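Local atomic coordinates of dihydrodipicolinate synthase (Oceanobacillus iheyensis HTE831, PDB entry 3D0C), a protein that probably condenses pyruvate with aspartate semialdehyde to give 4-hydroxy-tetrahydrodipicolinate, an early intermediate in the biosynthesis of lysine. Residues R73-V78 against S105-V110; N131-L136 against D161-I166. The protein carries 1 engineered substitution. All coordinates share one frame; numbering follows the deposited sequence.

Overall arrangement
Contacts 1 and 2 lie in series on one (beta/alpha)8 barrel. From the N terminus, helix 64-78 leads through strand 83-88 and helix 92-104 to the turn at 105-108, which contact 1 brings back against the helix. Strand 109-112 then runs into helix 122-135, where contact 2 opens; it closes after strand 140-144 and helix 152-157, at the start of strand 163-168. Neither loop encloses or crosses the other. Both contacts gather helix ends and strand starts at the same end of the barrel. Their centres are about 17 Å apart, and they touch directly where V110 CG2 packs on L136 CD1 at 3.5 Å.

Contact 1: R73-V78 against S105-V110; sequences RVTELV and SGADCV
S105 OG is gripped twice, by the hydroxyl of T72 on helix 64-78 and by the carbonyl oxygen of S101 in the last turn of helix 92-104, so S105 is tied to the helix on which T75 lies. This is an alpha-to-beta turn of a TIM barrel: helix 92-104 ends, the chain turns at G106 in a Schellman motif, and strand 109-112 begins. T75 carries the contact. With chi1 at -63°, OG1 sits beside the backbone N and bonds back to A71 O, while CG2 stands anti to that nitrogen and pushes into the turn. This methyl lies 3.3 Å from S105 O and 3.4 Å from A107 N. G106 has a positive phi of 114°, and a CB on it would come within 3.1 Å of T75 CG2, besides jamming against the carbonyl of S105. An alanine at T75 would probably leave a gap over the turn where CG2 rests on S105 and G106, and leave A71 O without its hydroxyl mate. Nearby, D108 OD2 accepts a hydrogen bond from V84 N, linking the turn to strand 83-88. On the other branch of the threonine, OG1 meets A107 CB at 3.9 Å.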
loop_
_atom_site.group_PDB
_atom_site.type_symbol
_atom_site.label_atom_id
_atom_site.label_comp_id
_atom_site.label_asym_id
_atom_site.label_seq_id
_atom_site.Cartn_x
_atom_site.Cartn_y
_atom_site.Cartn_z
ATOM N N ARG A 73 -20.151 3.218 13.365
ATOM C CA ARG A 73 -20.254 4.263 14.387
ATOM C C ARG A 73 -20.510 5.647 13.791
ATOM O O ARG A 73 -21.419 6.370 14.212
ATOM C CB ARG A 73 -18.963 4.312 15.201
ATOM C CG ARG A 73 -18.977 5.309 16.350
ATOM C CD ARG A 73 -19.685 4.716 17.558
ATOM N NE ARG A 73 -19.446 5.492 18.772
ATOM C CZ ARG A 73 -19.668 5.033 19.999
ATOM N NH1 ARG A 73 -20.131 3.801 20.168
ATOM N NH2 ARG A 73 -19.426 5.801 21.054
ATOM N N VAL A 74 -19.686 6.028 12.820
ATOM C CA VAL A 74 -19.844 7.327 12.189
ATOM C C VAL A 74 -21.184 7.435 11.476
ATOM O O VAL A 74 -21.901 8.421 11.647
ATOM C CB VAL A 74 -18.706 7.607 11.176
ATOM C CG1 VAL A 74 -18.899 8.990 10.536
ATOM C CG2 VAL A 74 -17.365 7.540 11.877
ATOM N N THR A 75 -21.529 6.422 10.681
ATOM C CA THR A 75 -22.790 6.436 9.946
ATOM C C THR A 75 -23.993 6.658 10.872
ATOM O O THR A 75 -24.853 7.509 10.606
ATOM C CB THR A 75 -22.999 5.112 9.159
ATOM O OG1 THR A 75 -21.967 4.972 8.173
ATOM C CG2 THR A 75 -24.359 5.108 8.461
ATOM N N GLU A 76 -24.047 5.890 11.957
ATOM C CA GLU A 76 -25.148 5.996 12.906
ATOM C C GLU A 76 -25.152 7.332 13.645
ATOM O O GLU A 76 -26.213 7.920 13.856
ATOM C CB GLU A 76 -25.101 4.822 13.893
ATOM C CG GLU A 76 -25.094 3.471 13.191
ATOM C CD GLU A 76 -25.244 2.292 14.134
ATOM O OE1 GLU A 76 -24.581 2.280 15.192
ATOM O OE2 GLU A 76 -26.018 1.367 13.804
ATOM N N LEU A 77 -23.977 7.821 14.026
ATOM C CA LEU A 77 -23.895 9.098 14.725
ATOM C C LEU A 77 -24.375 10.229 13.809
ATOM O O LEU A 77 -25.180 11.074 14.214
ATOM C CB LEU A 77 -22.460 9.372 15.179
ATOM C CG LEU A 77 -22.254 10.672 15.953
ATOM C CD1 LEU A 77 -23.178 10.704 17.163
ATOM C CD2 LEU A 77 -20.808 10.780 16.385
ATOM N N VAL A 78 -23.883 10.236 12.572
ATOM C CA VAL A 78 -24.276 11.251 11.599
ATOM C C VAL A 78 -25.792 11.201 11.448
ATOM O O VAL A 78 -26.460 12.234 11.373
ATOM C CB VAL A 78 -23.625 10.998 10.218
ATOM C CG1 VAL A 78 -24.201 11.958 9.185
ATOM C CG2 VAL A 78 -22.117 11.171 10.313
ATOM N N SER A 105 -25.000 -0.653 7.318
ATOM C CA SER A 105 -25.066 0.219 8.486
ATOM C C SER A 105 -25.718 1.556 8.136
ATOM O O SER A 105 -26.035 2.354 9.020
ATOM C CB SER A 105 -23.667 0.464 9.050
ATOM O OG SER A 105 -23.117 -0.729 9.572
ATOM N N GLY A 106 -25.908 1.800 6.842
ATOM C CA GLY A 106 -26.538 3.034 6.420
ATOM C C GLY A 106 -25.688 4.012 5.630
ATOM O O GLY A 106 -26.181 5.076 5.263
ATOM N N ALA A 107 -24.426 3.681 5.365
ATOM C CA ALA A 107 -23.566 4.588 4.601
ATOM C C ALA A 107 -24.199 4.852 3.244
ATOM O O ALA A 107 -24.805 3.963 2.651
ATOM C CB ALA A 107 -22.169 3.987 4.424
ATOM N N ASP A 108 -24.041 6.073 2.749
ATOM C CA ASP A 108 -24.629 6.472 1.480
ATOM C C ASP A 108 -23.820 6.113 0.257
ATOM O O ASP A 108 -24.370 5.939 -0.825
ATOM C CB ASP A 108 -24.835 7.988 1.477
ATOM C CG ASP A 108 -25.617 8.462 2.671
ATOM O OD1 ASP A 108 -26.835 8.190 2.722
ATOM O OD2 ASP A 108 -25.011 9.096 3.560
ATOM N N CYS A 109 -22.510 5.996 0.439
ATOM C CA CYS A 109 -21.603 5.748 -0.670
ATOM C C CYS A 109 -20.306 5.173 -0.096
ATOM O O CYS A 109 -20.076 5.236 1.118
ATOM C CB CYS A 109 -21.344 7.115 -1.347
ATOM S SG CYS A 109 -20.234 7.230 -2.768
ATOM N N VAL A 110 -19.478 4.588 -0.956
ATOM C CA VAL A 110 -18.190 4.073 -0.511
ATOM C C VAL A 110 -17.088 4.778 -1.302
ATOM O O VAL A 110 -17.338 5.330 -2.375
ATOM C CB VAL A 110 -18.051 2.530 -0.702
ATOM C CG1 VAL A 110 -19.152 1.810 0.066
ATOM C CG2 VAL A 110 -18.085 2.158 -2.184
#

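Contact 2: N131-L136 against D161-I166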
loop_
_atom_site.group_PDB
_atom_site.type_symbol
_atom_site.label_atom_id
_atom_site.label_comp_id
_atom_site.label_asym_id
_atom_site.label_seq_id
_atom_site.Cartn_x
_atom_site.Cartn_y
_atom_site.Cartn_z
ATOM N N ASN A 131 -15.534 -4.726 -10.563
ATOM C CA ASN A 131 -16.104 -5.822 -9.799
ATOM C C ASN A 131 -16.557 -5.347 -8.410
ATOM O O ASN A 131 -17.526 -5.865 -7.869
ATOM C CB ASN A 131 -15.103 -6.971 -9.664
ATOM C CG ASN A 131 -14.777 -7.622 -10.999
ATOM O OD1 ASN A 131 -15.525 -7.490 -11.975
ATOM N ND2 ASN A 131 -13.662 -8.344 -11.046
ATOM N N ILE A 132 -15.873 -4.361 -7.834
ATOM C CA ILE A 132 -16.270 -3.887 -6.519
ATOM C C ILE A 132 -17.550 -3.042 -6.582
ATOM O O ILE A 132 -18.508 -3.301 -5.844
ATOM C CB ILE A 132 -15.121 -3.103 -5.849
ATOM C CG1 ILE A 132 -13.938 -4.054 -5.633
ATOM C CG2 ILE A 132 -15.582 -2.488 -4.522
ATOM C CD1 ILE A 132 -12.720 -3.391 -5.120
ATOM N N ILE A 133 -17.568 -2.058 -7.477
ATOM C CA ILE A 133 -18.713 -1.178 -7.649
ATOM C C ILE A 133 -19.992 -1.993 -7.903
ATOM O O ILE A 133 -21.004 -1.828 -7.204
ATOM C CB ILE A 133 -18.476 -0.241 -8.847
ATOM C CG1 ILE A 133 -17.261 0.664 -8.587
ATOM C CG2 ILE A 133 -19.721 0.593 -9.127
ATOM C CD1 ILE A 133 -16.876 1.532 -9.746
ATOM N N GLU A 134 -19.920 -2.882 -8.896
ATOM C CA GLU A 134 -21.035 -3.726 -9.306
ATOM C C GLU A 134 -21.562 -4.620 -8.191
ATOM O O GLU A 134 -22.729 -5.059 -8.247
ATOM C CB GLU A 134 -20.593 -4.617 -10.478
ATOM C CG GLU A 134 -20.275 -3.839 -11.751
ATOM C CD GLU A 134 -19.937 -4.775 -12.914
ATOM O OE1 GLU A 134 -19.896 -6.019 -12.691
ATOM O OE2 GLU A 134 -19.711 -4.276 -14.043
ATOM N N ALA A 135 -20.707 -4.908 -7.206
ATOM C CA ALA A 135 -21.098 -5.798 -6.131
ATOM C C ALA A 135 -21.700 -5.102 -4.899
ATOM O O ALA A 135 -22.177 -5.793 -3.974
ATOM C CB ALA A 135 -19.907 -6.663 -5.707
ATOM N N LEU A 136 -21.715 -3.767 -4.921
ATOM C CA LEU A 136 -22.228 -2.956 -3.840
ATOM C C LEU A 136 -23.544 -2.297 -4.230
ATOM O O LEU A 136 -23.695 -1.768 -5.320
ATOM C CB LEU A 136 -21.223 -1.858 -3.468
ATOM C CG LEU A 136 -19.870 -2.380 -2.962
ATOM C CD1 LEU A 136 -18.900 -1.236 -2.605
ATOM C CD2 LEU A 136 -20.099 -3.256 -1.719
ATOM N N ASP A 161 -23.282 3.857 -13.768
ATOM C CA ASP A 161 -24.175 4.650 -12.936
ATOM C C ASP A 161 -23.685 4.779 -11.495
ATOM O O ASP A 161 -23.732 5.868 -10.913
ATOM C CB ASP A 161 -25.577 4.039 -12.940
ATOM C CG ASP A 161 -26.387 4.457 -14.148
ATOM O OD1 ASP A 161 -26.548 5.682 -14.341
ATOM O OD2 ASP A 161 -26.857 3.576 -14.904
ATOM N N LYS A 162 -23.199 3.679 -10.926
ATOM C CA LYS A 162 -22.735 3.694 -9.540
ATOM C C LYS A 162 -21.472 4.511 -9.294
ATOM O O LYS A 162 -21.231 4.930 -8.161
ATOM C CB LYS A 162 -22.523 2.266 -9.033
ATOM C CG LYS A 162 -23.802 1.451 -8.950
ATOM C CD LYS A 162 -23.501 0.043 -8.471
ATOM C CE LYS A 162 -24.737 -0.828 -8.555
ATOM N NZ LYS A 162 -24.548 -2.168 -7.938
ATOM N N LEU A 163 -20.653 4.722 -10.324
ATOM C CA LEU A 163 -19.449 5.528 -10.137
ATOM C C LEU A 163 -19.908 6.982 -10.239
ATOM O O LEU A 163 -20.102 7.498 -11.335
ATOM C CB LEU A 163 -18.410 5.223 -11.215
ATOM C CG LEU A 163 -17.118 6.040 -11.122
ATOM C CD1 LEU A 163 -16.537 5.904 -9.722
ATOM C CD2 LEU A 163 -16.114 5.560 -12.162
ATOM N N VAL A 164 -20.067 7.634 -9.089
ATOM C CA VAL A 164 -20.553 9.008 -9.025
ATOM C C VAL A 164 -19.509 10.082 -8.727
ATOM O O VAL A 164 -19.835 11.271 -8.638
ATOM C CB VAL A 164 -21.658 9.131 -7.967
ATOM C CG1 VAL A 164 -22.853 8.263 -8.360
ATOM C CG2 VAL A 164 -21.121 8.706 -6.612
ATOM N N GLY A 165 -18.259 9.670 -8.556
ATOM C CA GLY A 165 -17.219 10.643 -8.289
ATOM C C GLY A 165 -15.802 10.107 -8.337
ATOM O O GLY A 165 -15.573 8.903 -8.205
ATOM N N ILE A 166 -14.856 11.013 -8.552
ATOM C CA ILE A 166 -13.439 10.674 -8.572
ATOM C C ILE A 166 -12.712 11.681 -7.695
ATOM O O ILE A 166 -12.789 12.888 -7.937
ATOM C CB ILE A 166 -12.797 10.792 -9.978
ATOM C CG1 ILE A 166 -13.517 9.897 -10.988
ATOM C CG2 ILE A 166 -11.328 10.380 -9.898
ATOM C CD1 ILE A 166 -13.362 8.412 -10.712
#
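A mostly buried contact of the TIM barrel joins K162, just ahead of strand 163-168, to L136 and the last turn of helix 122-135, on the side where the barrel strands begin. The helix flanks strand 140-144, and I133 touches S140 and L160 as well as K162. K162 lies extended beyond CG and slides past I133 in the opposite direction. The crossing is tight: I133 CG2 is 3.3 Å from K162 CB. With chi1 at -63°, CG1 sits beside the backbone N of I133 and leaves CG2 anti to it, facing the lysine stem and 3.9 Å from K162 CD. CD then passes 3.4 Å from I133 O, bringing the ammonium group to the carbonyls around the C-terminal turn. NZ donates to L136 O at 2.8 Å and weakly to E134 O at 3.4 Å. The partial negative charge of a helix C-terminal end would probably favour the positive charge. Deeper in, I133 CD1 packs against L163 CB at 4.3 Å, and the L163 side chain reaches I142. Strand 163-168 goes on to K167, predicted to form the Schiff base with substrate, its side chain about 9 Å from that of L163. Y5 touches K162 too, and N131 ND2 bonds to E280 of the second subunit. In the stronger lysine bond the C=O...N angle is 145°, and NZ stands above the L136 carbonyl plane, 35° out of it.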